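Local structure of UBP3-associated protein BRE5 (Saccharomyces cerevisiae, 2QIY) at residues 125-130 with 138-143; 90-95 with 104-109. The protein works with the deubiquitinating enzyme UBP3 to cleave ubiquitin, a step linked to the mono-ubiquitination of Sec23, and is seen here as its NTF2-like domain. All coordinates share one frame; numbering follows the deposited sequence.

Contact 1 of 2, residues 125-130 with 138-143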
ATOM      1  N   THR A 125      -4.218  -2.834   0.935  1.00 21.95           N
ATOM      2  CA  THR A 125      -3.753  -3.118   2.284  1.00 22.54           C
ATOM      3  C   THR A 125      -4.898  -3.646   3.115  1.00 21.56           C
ATOM      4  O   THR A 125      -6.015  -3.150   3.003  1.00 21.29           O
ATOM      5  CB  THR A 125      -3.184  -1.836   2.918  1.00 23.30           C
ATOM      6  OG1 THR A 125      -1.970  -1.522   2.224  1.00 26.50           O
ATOM      7  CG2 THR A 125      -2.863  -2.045   4.350  1.00 24.81           C
ATOM      8  N   PHE A 126      -4.607  -4.644   3.940  1.00 19.95           N
ATOM      9  CA  PHE A 126      -5.590  -5.254   4.850  1.00 20.47           C
ATOM     10  C   PHE A 126      -5.073  -5.294   6.271  1.00 20.90           C
ATOM     11  O   PHE A 126      -3.854  -5.396   6.503  1.00 20.45           O
ATOM     12  CB  PHE A 126      -5.784  -6.715   4.473  1.00 20.90           C
ATOM     13  CG  PHE A 126      -6.206  -6.930   3.051  1.00 20.80           C
ATOM     14  CD1 PHE A 126      -5.240  -7.053   2.040  1.00 22.72           C
ATOM     15  CD2 PHE A 126      -7.568  -7.056   2.722  1.00 21.32           C
ATOM     16  CE1 PHE A 126      -5.633  -7.276   0.721  1.00 23.79           C
ATOM     17  CE2 PHE A 126      -7.953  -7.309   1.399  1.00 21.84           C
ATOM     18  CZ  PHE A 126      -6.977  -7.408   0.410  1.00 21.87           C
ATOM     19  N   ILE A 127      -5.998  -5.254   7.228  1.00 20.05           N
ATOM     20  CA  ILE A 127      -5.678  -5.613   8.614  1.00 20.76           C
ATOM     21  C   ILE A 127      -6.600  -6.760   9.019  1.00 20.77           C
ATOM     22  O   ILE A 127      -7.822  -6.671   8.832  1.00 20.59           O
ATOM     23  CB  ILE A 127      -5.830  -4.437   9.612  1.00 20.49           C
ATOM     24  CG1 ILE A 127      -4.836  -3.337   9.264  1.00 23.16           C
ATOM     25  CG2 ILE A 127      -5.564  -4.927  11.062  1.00 21.92           C
ATOM     26  CD1 ILE A 127      -3.452  -3.721   9.536  1.00 32.28           C
ATOM     27  N   LEU A 128      -5.992  -7.832   9.510  1.00 20.49           N
ATOM     28  CA  LEU A 128      -6.691  -9.029   9.982  1.00 20.59           C
ATOM     29  C   LEU A 128      -6.626  -9.079  11.502  1.00 21.32           C
ATOM     30  O   LEU A 128      -5.545  -8.996  12.100  1.00 21.14           O
ATOM     31  CB  LEU A 128      -6.050 -10.302   9.414  1.00 21.06           C
ATOM     32  CG  LEU A 128      -5.855 -10.367   7.897  1.00 23.09           C
ATOM     33  CD1 LEU A 128      -5.434 -11.777   7.536  1.00 24.27           C
ATOM     34  CD2 LEU A 128      -7.136  -9.977   7.167  1.00 25.25           C
ATOM     35  N   LEU A 129      -7.792  -9.249  12.116  1.00 21.85           N
ATOM     36  CA  LEU A 129      -7.908  -9.311  13.566  1.00 23.03           C
ATOM     37  C   LEU A 129      -8.313 -10.739  13.985  1.00 24.23           C
ATOM     38  O   LEU A 129      -9.308 -11.266  13.499  1.00 23.32           O
ATOM     39  CB  LEU A 129      -8.982  -8.316  14.013  1.00 22.85           C
ATOM     40  CG  LEU A 129      -9.328  -8.296  15.508  1.00 23.97           C
ATOM     41  CD1 LEU A 129      -8.251  -7.600  16.289  1.00 25.83           C
ATOM     42  CD2 LEU A 129     -10.651  -7.584  15.697  1.00 24.05           C
ATOM     43  N   PRO A 130      -7.564 -11.364  14.908  1.00 25.76           N
ATOM     44  CA  PRO A 130      -7.939 -12.756  15.207  1.00 27.64           C
ATOM     45  C   PRO A 130      -9.293 -12.853  15.907  1.00 29.70           C
ATOM     46  O   PRO A 130      -9.706 -11.919  16.590  1.00 30.22           O
ATOM     47  CB  PRO A 130      -6.819 -13.250  16.132  1.00 28.47           C
ATOM     48  CG  PRO A 130      -6.143 -12.009  16.661  1.00 27.10           C
ATOM     49  CD  PRO A 130      -6.421 -10.884  15.708  1.00 25.70           C
ATOM     50  N   ASP A 138     -10.791 -11.950  11.105  1.00 23.11           N
ATOM     51  CA  ASP A 138     -11.751 -11.078  10.421  1.00 22.45           C
ATOM     52  C   ASP A 138     -10.986  -9.890   9.831  1.00 21.91           C
ATOM     53  O   ASP A 138     -10.079  -9.344  10.467  1.00 21.80           O
ATOM     54  CB  ASP A 138     -12.779 -10.515  11.394  1.00 22.68           C
ATOM     55  CG  ASP A 138     -13.905 -11.506  11.741  1.00 26.59           C
ATOM     56  OD1 ASP A 138     -13.998 -12.614  11.177  1.00 28.18           O
ATOM     57  OD2 ASP A 138     -14.718 -11.136  12.604  1.00 31.02           O
ATOM     58  N   ILE A 139     -11.377  -9.478   8.627  1.00 22.26           N
ATOM     59  CA  ILE A 139     -10.855  -8.239   8.033  1.00 21.99           C
ATOM     60  C   ILE A 139     -11.415  -7.016   8.770  1.00 21.83           C
ATOM     61  O   ILE A 139     -12.617  -6.837   8.834  1.00 21.54           O
ATOM     62  CB  ILE A 139     -11.252  -8.107   6.530  1.00 22.72           C
ATOM     63  CG1 ILE A 139     -10.797  -9.318   5.734  1.00 22.78           C
ATOM     64  CG2 ILE A 139     -10.623  -6.865   5.939  1.00 22.68           C
ATOM     65  CD1 ILE A 139     -11.451  -9.398   4.348  1.00 23.09           C
ATOM     66  N   THR A 140     -10.547  -6.178   9.326  1.00 20.88           N
ATOM     67  CA  THR A 140     -11.032  -4.938   9.949  1.00 21.14           C
ATOM     68  C   THR A 140     -10.839  -3.733   9.050  1.00 21.28           C
ATOM     69  O   THR A 140     -11.502  -2.701   9.225  1.00 21.90           O
ATOM     70  CB  THR A 140     -10.395  -4.670  11.330  1.00 21.36           C
ATOM     71  OG1 THR A 140      -8.973  -4.531  11.192  1.00 21.46           O
ATOM     72  CG2 THR A 140     -10.732  -5.798  12.299  1.00 22.47           C
ATOM     73  N   ASN A 141      -9.912  -3.863   8.105  1.00 20.43           N
ATOM     74  CA  ASN A 141      -9.542  -2.774   7.191  1.00 21.04           C
ATOM     75  C   ASN A 141      -9.136  -3.326   5.853  1.00 20.44           C
ATOM     76  O   ASN A 141      -8.441  -4.354   5.771  1.00 20.44           O
ATOM     77  CB  ASN A 141      -8.344  -1.970   7.734  1.00 20.39           C
ATOM     78  CG  ASN A 141      -8.671  -1.237   8.971  1.00 21.07           C
ATOM     79  OD1 ASN A 141      -9.065  -0.057   8.940  1.00 24.48           O
ATOM     80  ND2 ASN A 141      -8.557  -1.919  10.085  1.00 16.97           N
ATOM     81  N   ASP A 142      -9.557  -2.627   4.807  1.00 19.81           N
ATOM     82  CA  ASP A 142      -9.312  -3.051   3.434  1.00 20.35           C
ATOM     83  C   ASP A 142      -9.303  -1.791   2.583  1.00 20.33           C
ATOM     84  O   ASP A 142     -10.347  -1.173   2.421  1.00 20.16           O
ATOM     85  CB  ASP A 142     -10.459  -3.977   3.025  1.00 20.53           C
ATOM     86  CG  ASP A 142     -10.345  -4.478   1.597  1.00 22.10           C
ATOM     87  OD1 ASP A 142      -9.482  -3.996   0.838  1.00 22.40           O
ATOM     88  OD2 ASP A 142     -11.146  -5.386   1.253  1.00 23.89           O
ATOM     89  N   ILE A 143      -8.121  -1.403   2.083  1.00 19.78           N
ATOM     90  CA  ILE A 143      -7.980  -0.172   1.272  1.00 20.30           C
ATOM     91  C   ILE A 143      -7.287  -0.523  -0.029  1.00 19.69           C
ATOM     92  O   ILE A 143      -6.213  -1.148  -0.016  1.00 20.20           O
ATOM     93  CB  ILE A 143      -7.074   0.902   1.929  1.00 19.88           C
ATOM     94  CG1 ILE A 143      -7.568   1.306   3.330  1.00 21.92           C
ATOM     95  CG2 ILE A 143      -6.905   2.129   0.943  1.00 20.40           C
ATOM     96  CD1 ILE A 143      -6.550   2.218   4.062  1.00 21.78           C
TER
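Phe126 and Asp142 stand side by side on one face of an antiparallel beta hairpin, strands 120-130 and 137-147 of the curved NTF2-fold sheet. Both side chains point the same way, on the face that helix 11-28 covers. The carboxylate plane is turned 40° from the ring, and Asp142 OD1 lies 3.7 Å from Phe126 CE2. Asp142 CG is anti to its own backbone N (chi1 179°), and OD2 takes hydrogen bonds from the hydroxyls of Tyr37 and Tyr22. Two bonds on this one buried oxygen probably hold the carboxylate's rotation. Tyr22 and Phe18 also meet the Phe126 ring edge-to-face. An alanine in place of Asp142 would probably leave the hydroxyls of Tyr22 and Tyr37 without their shared acceptor and open a gap beside the ring. Farther along this face Ile139 CG2 comes to the ring edge, 4.4 Å from Phe126 CD2, while its other branch, CG1, packs at 4.0 Å against Leu128 CD2.

A classic beta bulge interrupts the pairing: Thr140 and Asn141 both face Ile127, so the register slips by one residue. Ile127 O accepts from Thr140 N at 2.8 Å, and Ile127 N donates to Asn141 O at 3.0 Å, with the donor tilted 31° from the carbonyl plane. On the face carrying Thr125, Ile127 and Leu129, Ile127 lies alongside Asn141 and packs on Ile127 of the second subunit, placing this face in the dimer interface. Thr140 CG2 is anti to the carbonyl carbon, and the side chain crosses that of Leu129 at about a right angle. There the Thr140 methyl, CG2, sits 3.5 Å from Leu129 CB and 3.8 Å from Leu129 CD2.

Contact 2 of 2, residues 90-95 with 104-109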
ATOM      1  N   ASP A  90       1.620  -9.382  -7.570  1.00 21.13           N
ATOM      2  CA  ASP A  90       3.084  -9.276  -7.715  1.00 21.46           C
ATOM      3  C   ASP A  90       3.862  -9.435  -6.397  1.00 21.29           C
ATOM      4  O   ASP A  90       4.924 -10.067  -6.359  1.00 21.81           O
ATOM      5  CB  ASP A  90       3.483  -7.918  -8.294  1.00 21.71           C
ATOM      6  CG  ASP A  90       3.145  -7.760  -9.776  1.00 24.75           C
ATOM      7  OD1 ASP A  90       2.785  -6.630 -10.138  1.00 27.97           O
ATOM      8  OD2 ASP A  90       3.270  -8.717 -10.576  1.00 25.24           O
ATOM      9  N   THR A  91       3.369  -8.786  -5.348  1.00 21.03           N
ATOM     10  CA  THR A  91       4.109  -8.685  -4.093  1.00 20.97           C
ATOM     11  C   THR A  91       3.208  -8.796  -2.876  1.00 21.00           C
ATOM     12  O   THR A  91       2.027  -8.414  -2.908  1.00 20.88           O
ATOM     13  CB  THR A  91       4.891  -7.335  -3.971  1.00 21.49           C
ATOM     14  OG1 THR A  91       3.966  -6.259  -3.807  1.00 21.02           O
ATOM     15  CG2 THR A  91       5.721  -7.058  -5.228  1.00 21.46           C
ATOM     16  N   ILE A  92       3.790  -9.321  -1.795  1.00 20.98           N
ATOM     17  CA  ILE A  92       3.112  -9.370  -0.518  1.00 21.83           C
ATOM     18  C   ILE A  92       4.130  -8.921   0.529  1.00 21.49           C
ATOM     19  O   ILE A  92       5.287  -9.398   0.515  1.00 21.13           O
ATOM     20  CB  ILE A  92       2.663 -10.812  -0.159  1.00 21.39           C
ATOM     21  CG1 ILE A  92       1.707 -11.373  -1.238  1.00 22.81           C
ATOM     22  CG2 ILE A  92       2.051 -10.857   1.261  1.00 23.67           C
ATOM     23  CD1 ILE A  92       1.396 -12.869  -1.124  1.00 23.53           C
ATOM     24  N   ASP A  93       3.683  -8.025   1.418  1.00 20.32           N
ATOM     25  CA  ASP A  93       4.450  -7.612   2.614  1.00 19.66           C
ATOM     26  C   ASP A  93       3.546  -7.775   3.818  1.00 19.84           C
ATOM     27  O   ASP A  93       2.354  -7.514   3.734  1.00 19.20           O
ATOM     28  CB  ASP A  93       4.849  -6.135   2.527  1.00 19.58           C
ATOM     29  CG  ASP A  93       5.793  -5.860   1.389  1.00 19.33           C
ATOM     30  OD1 ASP A  93       6.984  -6.199   1.532  1.00 21.00           O
ATOM     31  OD2 ASP A  93       5.344  -5.318   0.352  1.00 22.45           O
ATOM     32  N   PHE A  94       4.110  -8.201   4.951  1.00 20.21           N
ATOM     33  CA  PHE A  94       3.296  -8.259   6.167  1.00 20.83           C
ATOM     34  C   PHE A  94       4.075  -7.869   7.399  1.00 19.96           C
ATOM     35  O   PHE A  94       5.313  -7.968   7.431  1.00 19.85           O
ATOM     36  CB  PHE A  94       2.686  -9.650   6.362  1.00 21.40           C
ATOM     37  CG  PHE A  94       3.715 -10.747   6.462  1.00 23.32           C
ATOM     38  CD1 PHE A  94       4.291 -11.065   7.684  1.00 25.51           C
ATOM     39  CD2 PHE A  94       4.117 -11.444   5.323  1.00 25.72           C
ATOM     40  CE1 PHE A  94       5.247 -12.077   7.778  1.00 26.37           C
ATOM     41  CE2 PHE A  94       5.088 -12.463   5.409  1.00 26.16           C
ATOM     42  CZ  PHE A  94       5.647 -12.770   6.628  1.00 24.60           C
ATOM     43  N   GLN A  95       3.328  -7.449   8.425  1.00 20.45           N
ATOM     44  CA  GLN A  95       3.847  -7.294   9.799  1.00 20.24           C
ATOM     45  C   GLN A  95       2.741  -7.616  10.796  1.00 21.07           C
ATOM     46  O   GLN A  95       1.558  -7.525  10.473  1.00 21.47           O
ATOM     47  CB  GLN A  95       4.319  -5.860  10.065  1.00 20.42           C
ATOM     48  CG  GLN A  95       5.458  -5.329   9.189  1.00 21.31           C
ATOM     49  CD  GLN A  95       5.745  -3.838   9.439  1.00 21.07           C
ATOM     50  OE1 GLN A  95       4.905  -3.118   9.994  1.00 21.69           O
ATOM     51  NE2 GLN A  95       6.925  -3.379   9.033  1.00 21.28           N
ATOM     52  N   ILE A 104      -2.676  -8.824  11.958  1.00 19.21           N
ATOM     53  CA  ILE A 104      -1.733  -8.888  10.846  1.00 19.89           C
ATOM     54  C   ILE A 104      -2.024  -7.782   9.839  1.00 20.23           C
ATOM     55  O   ILE A 104      -3.147  -7.644   9.377  1.00 20.38           O
ATOM     56  CB  ILE A 104      -1.779 -10.260  10.122  1.00 20.22           C
ATOM     57  CG1 ILE A 104      -1.652 -11.413  11.122  1.00 21.78           C
ATOM     58  CG2 ILE A 104      -0.665 -10.332   9.045  1.00 20.97           C
ATOM     59  CD1 ILE A 104      -2.048 -12.756  10.551  1.00 23.58           C
ATOM     60  N   LEU A 105      -0.994  -7.002   9.525  1.00 20.84           N
ATOM     61  CA  LEU A 105      -1.008  -5.983   8.464  1.00 21.60           C
ATOM     62  C   LEU A 105      -0.467  -6.614   7.202  1.00 21.50           C
ATOM     63  O   LEU A 105       0.644  -7.149   7.215  1.00 21.49           O
ATOM     64  CB  LEU A 105      -0.052  -4.845   8.860  1.00 21.86           C
ATOM     65  CG  LEU A 105      -0.148  -3.390   8.348  1.00 26.48           C
ATOM     66  CD1 LEU A 105       1.195  -2.626   8.264  1.00 23.68           C
ATOM     67  CD2 LEU A 105      -1.120  -3.085   7.189  1.00 22.91           C
ATOM     68  N   ILE A 106      -1.247  -6.564   6.113  1.00 21.22           N
ATOM     69  CA  ILE A 106      -0.831  -7.121   4.841  1.00 22.04           C
ATOM     70  C   ILE A 106      -0.858  -6.035   3.757  1.00 22.43           C
ATOM     71  O   ILE A 106      -1.823  -5.290   3.648  1.00 22.63           O
ATOM     72  CB  ILE A 106      -1.750  -8.309   4.399  1.00 21.80           C
ATOM     73  CG1 ILE A 106      -1.800  -9.387   5.478  1.00 22.24           C
ATOM     74  CG2 ILE A 106      -1.281  -8.886   3.061  1.00 22.53           C
ATOM     75  CD1 ILE A 106      -2.825 -10.532   5.184  1.00 24.04           C
ATOM     76  N   MET A 107       0.189  -5.948   2.950  1.00 22.80           N
ATOM     77  CA  MET A 107       0.090  -5.100   1.750  1.00 24.47           C
ATOM     78  C   MET A 107       0.349  -5.936   0.518  1.00 23.01           C
ATOM     79  O   MET A 107       1.323  -6.702   0.485  1.00 22.38           O
ATOM     80  CB  MET A 107       1.145  -4.009   1.742  1.00 24.50           C
ATOM     81  CG  MET A 107       1.023  -2.948   2.743  1.00 29.77           C
ATOM     82  SD  MET A 107       2.481  -1.914   2.449  1.00 34.45           S
ATOM     83  CE  MET A 107       1.993  -1.098   0.964  1.00 26.96           C
ATOM     84  N   ALA A 108      -0.500  -5.780  -0.499  1.00 22.79           N
ATOM     85  CA  ALA A 108      -0.342  -6.513  -1.747  1.00 23.31           C
ATOM     86  C   ALA A 108      -0.217  -5.508  -2.881  1.00 22.46           C
ATOM     87  O   ALA A 108      -0.796  -4.417  -2.814  1.00 23.62           O
ATOM     88  CB  ALA A 108      -1.540  -7.384  -1.965  1.00 23.68           C
ATOM     89  N   THR A 109       0.543  -5.830  -3.920  1.00 21.78           N
ATOM     90  CA  THR A 109       0.512  -4.940  -5.091  1.00 21.15           C
ATOM     91  C   THR A 109       0.431  -5.818  -6.301  1.00 21.84           C
ATOM     92  O   THR A 109       0.847  -6.989  -6.264  1.00 21.39           O
ATOM     93  CB  THR A 109       1.769  -4.022  -5.262  1.00 21.33           C
ATOM     94  OG1 THR A 109       2.883  -4.783  -5.774  1.00 20.86           O
ATOM     95  CG2 THR A 109       2.170  -3.347  -3.954  1.00 20.88           C
TER
HETATM   96  O   HOH W   1       3.520  -4.386  -8.307  1.00 29.65           O
HETATM   97  O   HOH W   2       3.275  -5.658  -1.343  1.00 21.43           O
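Thr91 meets Thr109 across two antiparallel strands, the two side chains crossing at a slant. From the start of the Thr91 side chain, CB faces Thr109 OG1, and the methyl CG2 approaches that same oxygen. The other branch does the polar work. Thr91 OG1 sits between its own backbone N and carbonyl carbon (chi1 70°), from where it reaches Thr109 OG1 at 2.7 Å in a hydroxyl-to-hydroxyl hydrogen bond and touches the Thr109 methyl, CG2, at 3.4 Å. Thr91 OG1 donates to a water 2.6 Å away, which in turn donates to Asp93 OD2 and to Met107 O. A second water joins Thr109 OG1 to Asp90 OD1, extending the polar chain to the bulge residue Asp90.

The strands, 85-97 and 103-114, form a beta hairpin at one end of the NTF2-fold sheet, and Asp90 and Thr91 make a classic bulge opposite Thr109. Both backbone nitrogens donate to Thr109 O, Asp90 N at 2.8 Å and Thr91 N at 3.2 Å. Beyond the bulge the pairing is regular, with Asp93 and Met107 bonded in both directions, then Gln95 and Leu105.

The face carrying Asp93 and Gln95 is turned to the second subunit: Asp93 OD2 forms a salt bridge with Arg145 of that subunit, and Gln95 NE2 hydrogen-bonds to the hydroxyl of its Thr44 and the backbone O of its Asp142. Gln95 runs beside Leu105, pointing the same way, its OE1 4.1 Å from Leu105 CD1. On the reverse face, Ile92 CG2 meets Ile106 CG2 at 4.3 Å, and Phe94 CB rests 3.3 Å from Leu105 O, its ring in a cation-pi contact with Lys64 of the second subunit.

How the contacts relate
Contacts 1 and 2, both mostly buried, are successive hairpins of a single sheet, their centres about 11 Å apart. Strands 103-114 and 120-130 join them side by side, through probable hydrogen bonds from Phe126 N to Ile106 O and from Leu128 N to Ile104 O. Contact 1 is nearer the centre of the chain, whereas 90-95 lies on an outermost strand of the sheet within the chain. Each hairpin has a classic bulge and touches both helix 11-28 and the second subunit. Their polar groups differ in placement: the carboxylate of contact 1 is tied to tyrosines within its own chain, while contact 2 turns an acid and an amide to the second subunit and carries bridging waters between its strands.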